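Local coordinates for short-chain dehydrogenase/reductase SDR (Burkholderia phymatum, PDB 5IG2), which binds NAD and, as a short-chain dehydrogenase/reductase, probably uses it to interconvert CH-OH groups and the matching carbonyls of its substrates, at the interface of chains A and B and the interface of chains A and C. Numbering follows the deposited sequence. Chains: chain A/B/C, Short-chain dehydrogenase/reductase SDR.

Chain A meets chain B at contact 1 and chain C at contact 2, and the centres of the two patches lie about 38 Å apart. No element is common to both. Contact 1 sets helix 48-60 of one chain against the same helix of the other and rests on a salt bridge; contact 2 uses the C-terminal part, from strand 259-260 into helix 267-278 and just beyond, where the residues described meet through apolar contacts and bridging waters. The A-C interface is two-fold symmetric, whereas A-B is not an exact two-fold. The deposited assembly holds six copies, though the coordinates alone do not establish the oligomer in solution.

Contact 1: the interface of chains A and B. Residues chain A 52, 56; chain B 53, 57.
A:Asp56 meets B:Arg53 in a salt bridge between two copies of helix 48-60, a helix of the NAD-binding Rossmann fold typical of short-chain dehydrogenases/reductases. The tight part of the contact gathers at one carboxylate oxygen. B:Arg53 offers its side-on edge, NE together with NH2, and both nitrogens donate to A:Asp56 OD2; NE to OD2 is 2.9 Å, and NH2 to OD2 is likewise 2.9 Å. Because the two N-H groups share one acceptor, neither bond is straight, with about 138° at the hydrogen for NE. Both come to the syn side of OD2, the side of the other carboxylate oxygen, with NE approaching somewhat out of the carboxylate plane. The flat groups are well turned against each other, their planes 57° apart, and this is not the coplanar pairing in which each oxygen takes its own nitrogen. OD1 instead sits 3.7 Å from B:Arg53 NE without a bond to it.

The arginine reaches this position by folding: bends at chi2 and chi3 (both near -60°) turn the chain back so that its guanidinium edge faces the aspartate. Concentrating two donors on OD2 would be expected to stabilise its negative charge.

Around this grip the packing is looser. One turn earlier on the helix of chain A, the methyl of A:Ala52 only brushes the arginine, CB lying 4.0 Å from B:Arg53 NH2. Roughly at right angles to this, as seen from OD2, B:Thr57 stays back, its hydroxyl OG1 being 4.2 Å from A:Asp56 OD2, and water 1 fills in between them. The water lies 2.6 Å from B:Thr57 OG1 and is also paired with A:Asp56 OD2, adding a mediated link to the oxygen that the arginine already holds. B:Thr57 has 4 Å² hidden by chain A, against 49 Å² for B:Arg53.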
loop_
_atom_site.group_PDB
_atom_site.type_symbol
_atom_site.label_atom_id
_atom_site.label_comp_id
_atom_site.label_asym_id
_atom_site.label_seq_id
_atom_site.Cartn_x
_atom_site.Cartn_y
_atom_site.Cartn_z
ATOM N N ALA A 52 -13.657 22.020 -15.257
ATOM C CA ALA A 52 -14.504 22.808 -16.152
ATOM C C ALA A 52 -13.785 23.137 -17.448
ATOM O O ALA A 52 -14.376 23.047 -18.533
ATOM C CB ALA A 52 -14.950 24.100 -15.473
ATOM N N ASP A 56 -14.882 21.957 -21.336
ATOM C CA ASP A 56 -15.053 22.881 -22.461
ATOM C C ASP A 56 -14.112 22.537 -23.616
ATOM O O ASP A 56 -14.516 22.557 -24.782
ATOM C CB ASP A 56 -14.822 24.322 -22.012
ATOM C CG ASP A 56 -15.862 24.806 -20.999
ATOM O OD1 ASP A 56 -16.962 24.204 -20.925
ATOM O OD2 ASP A 56 -15.575 25.797 -20.284
ATOM N N ARG B 53 -18.804 30.435 -22.680
ATOM C CA ARG B 53 -17.742 29.719 -21.981
ATOM C C ARG B 53 -16.374 30.095 -22.540
ATOM O O ARG B 53 -15.421 30.311 -21.776
ATOM C CB ARG B 53 -17.969 28.208 -22.073
ATOM C CG ARG B 53 -19.181 27.704 -21.302
ATOM C CD ARG B 53 -19.046 27.965 -19.813
ATOM N NE ARG B 53 -17.839 27.339 -19.274
ATOM C CZ ARG B 53 -17.209 27.759 -18.183
ATOM N NH1 ARG B 53 -17.681 28.801 -17.504
ATOM N NH2 ARG B 53 -16.112 27.135 -17.767
ATOM N N THR B 57 -13.501 31.951 -20.117
ATOM C CA THR B 57 -12.204 31.349 -19.841
ATOM C C THR B 57 -11.057 32.223 -20.342
ATOM O O THR B 57 -10.060 32.413 -19.634
ATOM C CB THR B 57 -12.162 29.958 -20.467
ATOM O OG1 THR B 57 -13.078 29.124 -19.754
ATOM C CG2 THR B 57 -10.764 29.349 -20.367
HETATM O O HOH W 1 -13.337 26.728 -20.688
#

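Contact 2: the interface of chains A and C. Residues chain A 259, 261, 264, 267; chain C 277, 280.
C:Gln280, just past the end of helix 267-278 of chain C in this short-chain dehydrogenase/reductase, reaches across to A:Leu261 and A:Leu267. Its backbone already lies against chain A, with CA 4.1 Å from the CB of A:Tyr259. From CB, a chi1 of -51° swings CG away from the carbonyl carbon, and the chain then runs out extended. CG is the apolar part of the approach, lying 3.9 Å from the CD1 methyl of A:Leu261. CD carries the side chain on to its amide, whose two ends meet different surroundings. The carbonyl oxygen OE1 passes 3.9 Å from A:Leu261 CB and pairs with two waters. Water 2, 2.7 Å from OE1, joins it to the backbone O of A:Tyr259 and the backbone N of A:Leu261; water 3 joins it to A:Leu261 O. One side-chain oxygen is thus linked through two waters to backbone groups on either side of the leucine side chain. At the other end NE2 comes 3.7 Å from A:Leu267 CD1, a methyl contact, while A:Pro264 lies farther off at the margin.

A turn back along the helix of chain C, C:Ile277 lies over one face of the A:Tyr259 ring. Its CG1 stands above the CZ-OH end, 3.5 Å from OH and 3.6 Å from CZ, while its CA is over the same face, nearer the edge of the ring than its centre. This is van der Waals packing on the phenol face, with the isoleucine's CD1 farther from the hydroxyl than CG1. A:Leu267 also touches this residue through its second methyl, CD2 being 4.0 Å from C:Ile277 O.

Because the A-C interface is two-fold symmetric, the same contact recurs with the chains exchanged. In each copy the receiving surface is built from strand 259-260, the loop after it, 3-10 helix 264-266 and the start of helix 267-278, while the partner contributes the end of that last helix and the residues that follow.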
loop_
_atom_site.group_PDB
_atom_site.type_symbol
_atom_site.label_atom_id
_atom_site.label_comp_id
_atom_site.label_asym_id
_atom_site.label_seq_id
_atom_site.Cartn_x
_atom_site.Cartn_y
_atom_site.Cartn_z
ATOM N N TYR A 259 -0.038 -5.558 -17.573
ATOM C CA TYR A 259 1.040 -4.638 -17.217
ATOM C C TYR A 259 1.296 -3.637 -18.342
ATOM O O TYR A 259 1.689 -4.028 -19.449
ATOM C CB TYR A 259 2.319 -5.412 -16.919
ATOM C CG TYR A 259 2.280 -6.208 -15.628
ATOM C CD1 TYR A 259 2.273 -5.562 -14.392
ATOM C CD2 TYR A 259 2.277 -7.602 -15.647
ATOM C CE1 TYR A 259 2.252 -6.280 -13.208
ATOM C CE2 TYR A 259 2.253 -8.339 -14.457
ATOM C CZ TYR A 259 2.244 -7.669 -13.244
ATOM O OH TYR A 259 2.219 -8.382 -12.056
ATOM N N LEU A 261 3.756 -0.867 -19.029
ATOM C CA LEU A 261 4.996 -0.158 -18.729
ATOM C C LEU A 261 5.281 0.775 -19.900
ATOM O O LEU A 261 5.806 0.353 -20.933
ATOM C CB LEU A 261 6.151 -1.127 -18.505
ATOM C CG LEU A 261 6.003 -2.260 -17.488
ATOM C CD1 LEU A 261 7.378 -2.799 -17.128
ATOM C CD2 LEU A 261 5.262 -1.830 -16.250
ATOM N N PRO A 264 9.671 1.150 -20.613
ATOM C CA PRO A 264 10.254 -0.161 -20.271
ATOM C C PRO A 264 11.737 -0.102 -19.972
ATOM O O PRO A 264 12.286 -1.094 -19.477
ATOM C CB PRO A 264 9.960 -1.019 -21.510
ATOM C CG PRO A 264 9.784 -0.030 -22.630
ATOM C CD PRO A 264 9.189 1.207 -22.005
ATOM N N LEU A 267 13.146 -1.344 -16.584
ATOM C CA LEU A 267 13.109 -2.736 -16.149
ATOM C C LEU A 267 14.440 -3.195 -15.565
ATOM O O LEU A 267 14.461 -4.102 -14.727
ATOM C CB LEU A 267 12.677 -3.629 -17.312
ATOM C CG LEU A 267 11.158 -3.622 -17.537
ATOM C CD1 LEU A 267 10.788 -4.088 -18.943
ATOM C CD2 LEU A 267 10.472 -4.473 -16.478
ATOM N N ILE C 277 6.242 -9.482 -14.125
ATOM C CA ILE C 277 6.461 -8.045 -14.261
ATOM C C ILE C 277 7.553 -7.768 -15.282
ATOM O O ILE C 277 7.373 -6.965 -16.206
ATOM C CB ILE C 277 6.808 -7.425 -12.897
ATOM C CG1 ILE C 277 5.614 -7.545 -11.943
ATOM C CG2 ILE C 277 7.258 -5.971 -13.069
ATOM C CD1 ILE C 277 5.970 -7.336 -10.484
ATOM N N GLN C 280 6.286 -8.282 -18.656
ATOM C CA GLN C 280 5.036 -7.601 -18.987
ATOM C C GLN C 280 3.981 -8.615 -19.417
ATOM O O GLN C 280 3.263 -8.431 -20.402
ATOM C CB GLN C 280 5.274 -6.536 -20.053
ATOM C CG GLN C 280 6.425 -5.602 -19.682
ATOM C CD GLN C 280 6.917 -4.772 -20.854
ATOM O OE1 GLN C 280 6.235 -3.853 -21.306
ATOM N NE2 GLN C 280 8.112 -5.096 -21.354
HETATM O O HOH W 2 3.719 -2.935 -20.945
HETATM O O HOH W 3 6.400 -1.683 -23.044
#